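Local coordinates for protein transcription termination factor FttA (Methanosarcina mazei, PDB 2XR1) that probably terminates transcription across the genome by cutting nascent RNA at the polymerase exit channel, a nuclease activity that needs two zinc ions, at residues S336-F341 against D365-K370; V351-Y356 against M590-R595. All coordinates share one frame; numbering follows the deposited sequence.

Contact 1: S336-F341 against D365-K370; sequences SAISHF and DPAVNK
Ile338 meets Ala367 and Val368 and makes every contact between the two segments. The apolar part is a methyl pair. Ile338 CD1 lies against Ala367 CB at 3.9 Å. The CB of Ile338 points at the loop, and the second torsion is extended (chi2 169°), which carries CD1 well out from the strand. CG1 stands beside the backbone N and opposite the carbonyl carbon (chi1 -78°).

The same methyl also meets the loop backbone. CD1 comes to 3.2 Å from Val368 O and 3.6 Å from Val368 N. These are van der Waals contacts, since a methyl gives the carbonyl no polar partner. That oxygen is served by Tyr592 OH, which hydrogen-bonds to it. Val368 adds some buried surface, but its CB points neither at the strand nor away from it. This CB remains 4.7 Å from Ile338 CD1.

The contact is small, with about 101 Å² buried in all. The backbones stay apart, and even the nearest CA atoms, those of Ile338 and Val368, are 7.4 Å from each other. Polar groups tie each segment to other parts of the chain. Asp365 O accepts from Asn329 ND2, and Ser336 OG bonds to the backbone of the turn holding the zinc ligand His332.

Strand 337-343 belongs to a mixed sheet of the metallo-beta-lactamase fold, between strands 323-329 and 348-352. In the chain, the loop 365-370 follows strand 348-352 and precedes strand 376-380. Ile338 also packs on Val351 of the next strand. Tyr592 of helix 586-594 touches both Ile338 and Ala367, so strand, loop and helix come together on one side of the sheet.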
loop_
_atom_site.group_PDB
_atom_site.type_symbol
_atom_site.label_atom_id
_atom_site.label_comp_id
_atom_site.label_asym_id
_atom_site.label_seq_id
_atom_site.Cartn_x
_atom_site.Cartn_y
_atom_site.Cartn_z
ATOM N N SER B 336 17.474 22.057 -7.616
ATOM C CA SER B 336 16.269 21.525 -6.944
ATOM C C SER B 336 15.075 21.614 -7.873
ATOM O O SER B 336 14.884 22.576 -8.595
ATOM C CB SER B 336 15.967 22.243 -5.620
ATOM O OG SER B 336 15.584 23.630 -5.761
ATOM N N ALA B 337 14.265 20.592 -7.884
ATOM C CA ALA B 337 13.177 20.561 -8.843
ATOM C C ALA B 337 11.868 20.332 -8.155
ATOM O O ALA B 337 11.788 19.799 -7.075
ATOM C CB ALA B 337 13.414 19.520 -9.920
ATOM N N ILE B 338 10.855 20.840 -8.791
ATOM C CA ILE B 338 9.482 20.517 -8.524
ATOM C C ILE B 338 9.123 19.516 -9.625
ATOM O O ILE B 338 9.417 19.700 -10.783
ATOM C CB ILE B 338 8.621 21.814 -8.626
ATOM C CG1 ILE B 338 8.813 22.626 -7.341
ATOM C CG2 ILE B 338 7.180 21.455 -8.825
ATOM C CD1 ILE B 338 8.257 23.946 -7.454
ATOM N N SER B 339 8.454 18.461 -9.269
ATOM C CA SER B 339 8.239 17.383 -10.188
ATOM C C SER B 339 6.791 17.312 -10.582
ATOM O O SER B 339 5.960 17.050 -9.752
ATOM C CB SER B 339 8.704 16.127 -9.514
ATOM O OG SER B 339 10.099 16.310 -9.249
ATOM N N HIS B 340 6.502 17.596 -11.836
ATOM C CA HIS B 340 5.165 17.467 -12.360
ATOM C C HIS B 340 4.993 16.154 -13.160
ATOM O O HIS B 340 5.755 15.882 -14.099
ATOM C CB HIS B 340 4.876 18.687 -13.250
ATOM C CG HIS B 340 3.521 18.694 -13.862
ATOM N ND1 HIS B 340 3.240 18.055 -15.045
ATOM C CD2 HIS B 340 2.367 19.273 -13.462
ATOM C CE1 HIS B 340 1.963 18.223 -15.337
ATOM N NE2 HIS B 340 1.406 18.952 -14.387
ATOM N N PHE B 341 3.996 15.369 -12.798
ATOM C CA PHE B 341 3.703 14.107 -13.458
ATOM C C PHE B 341 2.354 14.145 -14.125
ATOM O O PHE B 341 1.322 14.335 -13.453
ATOM C CB PHE B 341 3.658 12.987 -12.454
ATOM C CG PHE B 341 4.961 12.705 -11.812
ATOM C CD1 PHE B 341 5.841 11.810 -12.375
ATOM C CD2 PHE B 341 5.315 13.311 -10.633
ATOM C CE1 PHE B 341 6.999 11.509 -11.768
ATOM C CE2 PHE B 341 6.517 13.017 -10.025
ATOM C CZ PHE B 341 7.345 12.129 -10.603
ATOM N N ASP B 365 15.674 31.572 -8.312
ATOM C CA ASP B 365 14.381 32.198 -8.583
ATOM C C ASP B 365 13.346 31.465 -7.739
ATOM O O ASP B 365 13.620 30.396 -7.223
ATOM C CB ASP B 365 14.015 32.091 -10.057
ATOM C CG ASP B 365 14.988 32.823 -10.972
ATOM O OD1 ASP B 365 15.116 34.090 -10.882
ATOM O OD2 ASP B 365 15.619 32.103 -11.820
ATOM N N PRO B 366 12.150 32.042 -7.599
ATOM C CA PRO B 366 11.138 31.404 -6.765
ATOM C C PRO B 366 10.700 30.086 -7.309
ATOM O O PRO B 366 10.750 29.887 -8.507
ATOM C CB PRO B 366 9.937 32.375 -6.827
ATOM C CG PRO B 366 10.427 33.671 -7.464
ATOM C CD PRO B 366 11.724 33.362 -8.158
ATOM N N ALA B 367 10.298 29.185 -6.424
ATOM C CA ALA B 367 9.694 27.939 -6.793
ATOM C C ALA B 367 8.589 28.240 -7.794
ATOM O O ALA B 367 7.949 29.301 -7.709
ATOM C CB ALA B 367 9.142 27.245 -5.523
ATOM N N VAL B 368 8.361 27.328 -8.728
ATOM C CA VAL B 368 7.334 27.484 -9.756
ATOM C C VAL B 368 6.022 26.842 -9.284
ATOM O O VAL B 368 5.995 25.725 -8.759
ATOM C CB VAL B 368 7.787 26.864 -11.142
ATOM C CG1 VAL B 368 6.557 26.530 -12.065
ATOM C CG2 VAL B 368 8.780 27.757 -11.797
ATOM N N ASN B 369 4.924 27.557 -9.477
ATOM C CA ASN B 369 3.594 27.017 -9.229
ATOM C C ASN B 369 2.585 27.273 -10.361
ATOM O O ASN B 369 1.399 27.344 -10.108
ATOM C CB ASN B 369 3.082 27.512 -7.887
ATOM C CG ASN B 369 2.867 28.982 -7.839
ATOM O OD1 ASN B 369 3.210 29.747 -8.782
ATOM N ND2 ASN B 369 2.264 29.428 -6.705
ATOM N N LYS B 370 3.059 27.397 -11.603
ATOM C CA LYS B 370 2.205 27.543 -12.811
ATOM C C LYS B 370 2.420 26.278 -13.627
ATOM O O LYS B 370 3.551 25.904 -13.856
ATOM C CB LYS B 370 2.669 28.720 -13.628
ATOM C CG LYS B 370 1.577 29.480 -14.346
#

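Contact 2: V351-Y356 against M590-R595; sequences VFTGDY and MEYVKR. With ZN (zinc ion), chain E; ZN (zinc ion), chain F.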
loop_
_atom_site.group_PDB
_atom_site.type_symbol
_atom_site.label_atom_id
_atom_site.label_comp_id
_atom_site.label_asym_id
_atom_site.label_seq_id
_atom_site.Cartn_x
_atom_site.Cartn_y
_atom_site.Cartn_z
ATOM N N VAL B 351 1.679 17.021 -8.650
ATOM C CA VAL B 351 2.944 17.675 -8.398
ATOM C C VAL B 351 3.546 17.314 -7.058
ATOM O O VAL B 351 2.907 17.404 -6.030
ATOM C CB VAL B 351 2.787 19.180 -8.446
ATOM C CG1 VAL B 351 3.989 19.820 -7.896
ATOM C CG2 VAL B 351 2.531 19.642 -9.907
ATOM N N PHE B 352 4.783 16.855 -7.079
ATOM C CA PHE B 352 5.515 16.642 -5.868
ATOM C C PHE B 352 6.423 17.802 -5.789
ATOM O O PHE B 352 7.189 17.982 -6.695
ATOM C CB PHE B 352 6.369 15.395 -5.970
ATOM C CG PHE B 352 5.615 14.133 -5.746
ATOM C CD1 PHE B 352 4.813 13.605 -6.749
ATOM C CD2 PHE B 352 5.728 13.433 -4.536
ATOM C CE1 PHE B 352 4.100 12.414 -6.554
ATOM C CE2 PHE B 352 5.024 12.258 -4.335
ATOM C CZ PHE B 352 4.204 11.741 -5.356
ATOM N N THR B 353 6.398 18.566 -4.711
ATOM C CA THR B 353 7.179 19.800 -4.663
ATOM C C THR B 353 8.601 19.533 -4.324
ATOM O O THR B 353 9.466 20.313 -4.702
ATOM C CB THR B 353 6.649 20.823 -3.607
ATOM O OG1 THR B 353 6.723 20.219 -2.328
ATOM C CG2 THR B 353 5.201 21.235 -3.872
ATOM N N GLY B 354 8.889 18.450 -3.618
ATOM C CA GLY B 354 10.216 18.300 -2.974
ATOM C C GLY B 354 10.330 19.463 -1.986
ATOM O O GLY B 354 9.299 19.998 -1.529
ATOM N N ASP B 355 11.564 19.845 -1.659
ATOM C CA ASP B 355 11.832 20.996 -0.829
ATOM C C ASP B 355 11.822 22.217 -1.776
ATOM O O ASP B 355 12.328 22.125 -2.898
ATOM C CB ASP B 355 13.171 20.837 -0.123
ATOM C CG ASP B 355 13.190 19.683 0.930
ATOM O OD1 ASP B 355 12.085 19.107 1.124
ATOM O OD2 ASP B 355 14.283 19.371 1.538
ATOM N N TYR B 356 11.211 23.328 -1.369
ATOM C CA TYR B 356 11.138 24.484 -2.205
ATOM C C TYR B 356 11.107 25.773 -1.443
ATOM O O TYR B 356 10.778 25.776 -0.260
ATOM C CB TYR B 356 9.902 24.429 -3.070
ATOM C CG TYR B 356 8.577 24.493 -2.372
ATOM C CD1 TYR B 356 7.944 23.327 -1.919
ATOM C CD2 TYR B 356 7.899 25.701 -2.250
ATOM C CE1 TYR B 356 6.698 23.390 -1.309
ATOM C CE2 TYR B 356 6.650 25.794 -1.665
ATOM C CZ TYR B 356 6.051 24.636 -1.183
ATOM O OH TYR B 356 4.808 24.703 -0.608
ATOM N N MET B 590 1.924 28.871 2.314
ATOM C CA MET B 590 0.535 29.188 2.052
ATOM C C MET B 590 0.368 29.939 0.746
ATOM O O MET B 590 -0.576 29.696 0.023
ATOM C CB MET B 590 -0.065 30.011 3.200
ATOM C CG MET B 590 -0.316 29.163 4.453
ATOM S SD MET B 590 -1.863 28.158 4.370
ATOM C CE MET B 590 -3.038 29.297 5.137
ATOM N N GLU B 591 1.292 30.837 0.435
ATOM C CA GLU B 591 1.204 31.631 -0.776
ATOM C C GLU B 591 1.399 30.714 -2.002
ATOM O O GLU B 591 0.679 30.849 -2.991
ATOM C CB GLU B 591 2.205 32.805 -0.738
ATOM C CG GLU B 591 1.856 33.946 0.256
ATOM C CD GLU B 591 2.998 35.047 0.445
ATOM O OE1 GLU B 591 4.225 34.712 0.262
ATOM O OE2 GLU B 591 2.656 36.262 0.770
ATOM N N TYR B 592 2.305 29.745 -1.889
ATOM C CA TYR B 592 2.599 28.806 -2.974
ATOM C C TYR B 592 1.368 28.063 -3.468
ATOM O O TYR B 592 1.154 27.953 -4.678
ATOM C CB TYR B 592 3.603 27.756 -2.539
ATOM C CG TYR B 592 4.054 26.842 -3.661
ATOM C CD1 TYR B 592 4.989 27.269 -4.583
ATOM C CD2 TYR B 592 3.587 25.552 -3.764
ATOM C CE1 TYR B 592 5.442 26.466 -5.586
ATOM C CE2 TYR B 592 4.007 24.730 -4.792
ATOM C CZ TYR B 592 4.950 25.216 -5.708
ATOM O OH TYR B 592 5.384 24.432 -6.759
ATOM N N VAL B 593 0.600 27.527 -2.524
ATOM C CA VAL B 593 -0.631 26.813 -2.842
ATOM C C VAL B 593 -1.695 27.787 -3.247
ATOM O O VAL B 593 -2.329 27.607 -4.262
ATOM C CB VAL B 593 -1.141 25.965 -1.668
ATOM C CG1 VAL B 593 -2.290 25.075 -2.116
ATOM C CG2 VAL B 593 -0.061 25.097 -1.160
ATOM N N LYS B 594 -1.868 28.845 -2.469
ATOM C CA LYS B 594 -2.912 29.878 -2.739
ATOM C C LYS B 594 -2.852 30.462 -4.162
ATOM O O LYS B 594 -3.871 30.695 -4.800
ATOM C CB LYS B 594 -2.775 31.040 -1.734
ATOM C CG LYS B 594 -3.807 32.141 -1.923
ATOM C CD LYS B 594 -3.942 33.121 -0.753
ATOM C CE LYS B 594 -5.236 33.934 -0.951
ATOM N NZ LYS B 594 -5.790 34.704 0.246
ATOM N N ARG B 595 -1.640 30.744 -4.610
ATOM C CA ARG B 595 -1.401 31.362 -5.911
ATOM C C ARG B 595 -1.129 30.323 -7.043
ATOM O O ARG B 595 -0.949 30.706 -8.207
ATOM C CB ARG B 595 -0.215 32.312 -5.817
ATOM C CG ARG B 595 -0.598 33.676 -5.605
ATOM C CD ARG B 595 -0.406 34.169 -4.228
ATOM N NE ARG B 595 0.950 34.616 -3.983
ATOM C CZ ARG B 595 1.285 35.563 -3.100
ATOM N NH1 ARG B 595 0.366 36.220 -2.419
ATOM N NH2 ARG B 595 2.567 35.855 -2.887
HETATM ZN ZN ZN E . 16.536 19.751 1.083
HETATM ZN ZN ZN F . 14.687 17.744 2.809
#
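Thr353 touches Tyr592 through its methyl: Thr353 CG2 lies 3.8 Å from Tyr592 CE2. The methyl approaches the ring obliquely, and the two side chains run past each other in opposite directions. The hydroxyl is used within the turn. Thr353 OG1 sits between its own backbone N and carbonyl carbon, and from there it donates to Gly354 O over 2.7 Å. The donor lies 16° out of the carbonyl plane.

Gly354 O also lies at the edge of the Tyr356 ring, in its plane.

Asp355 comes next. It is the bridging aspartate of the metallo-beta-lactamase active site, set in a Gly-Asp turn after strand 348-352. A single oxygen, Asp355 OD2, binds the chain E zinc at 2.3 Å and the chain F zinc at 2.1 Å. The histidines and Asp249 of the segment 245-250, together with His332 and His607, complete the two sites.

Tyr356 turns back to the helix and gives the main contact. Its CE2 lies over one face of the Tyr592 ring, offset toward the rim, with Tyr592 CG 3.4 Å away. The ring centroids are 4.3 Å apart and the planes meet at 37°, so the pair is oblique. Tyr356 OH lies 3.5 Å from Tyr592 CD2, but its hydrogen-bond partner is Ser379 OG. The backbone N of Tyr356 is bonded to Glu380 OE2. On the helix, Tyr592 has CG anti to its N (chi1 -174°), which sends its ring toward the turn, with CE2 over a face of the Tyr356 ring.

How the contacts relate
Both contacts are buried, and their centres are about 8 Å apart. They share one sheet, in which strands 337-343 and 348-352 are antiparallel neighbours. Tyr592 joins them directly: its OH probably bonds to the Val368 carbonyl, and its backbone O probably accepts from Asn369 ND2. Contact 1 is the smaller: an aliphatic methyl against another methyl and the loop backbone, within the N-terminal part of the metallo-beta-lactamase domain. Contact 2 is more aromatic and brings in the C-terminal part of that domain. It lies beside the metal-bearing turn, whereas in contact 1 the side chain of Ile338 is about 12 Å from a zinc ion.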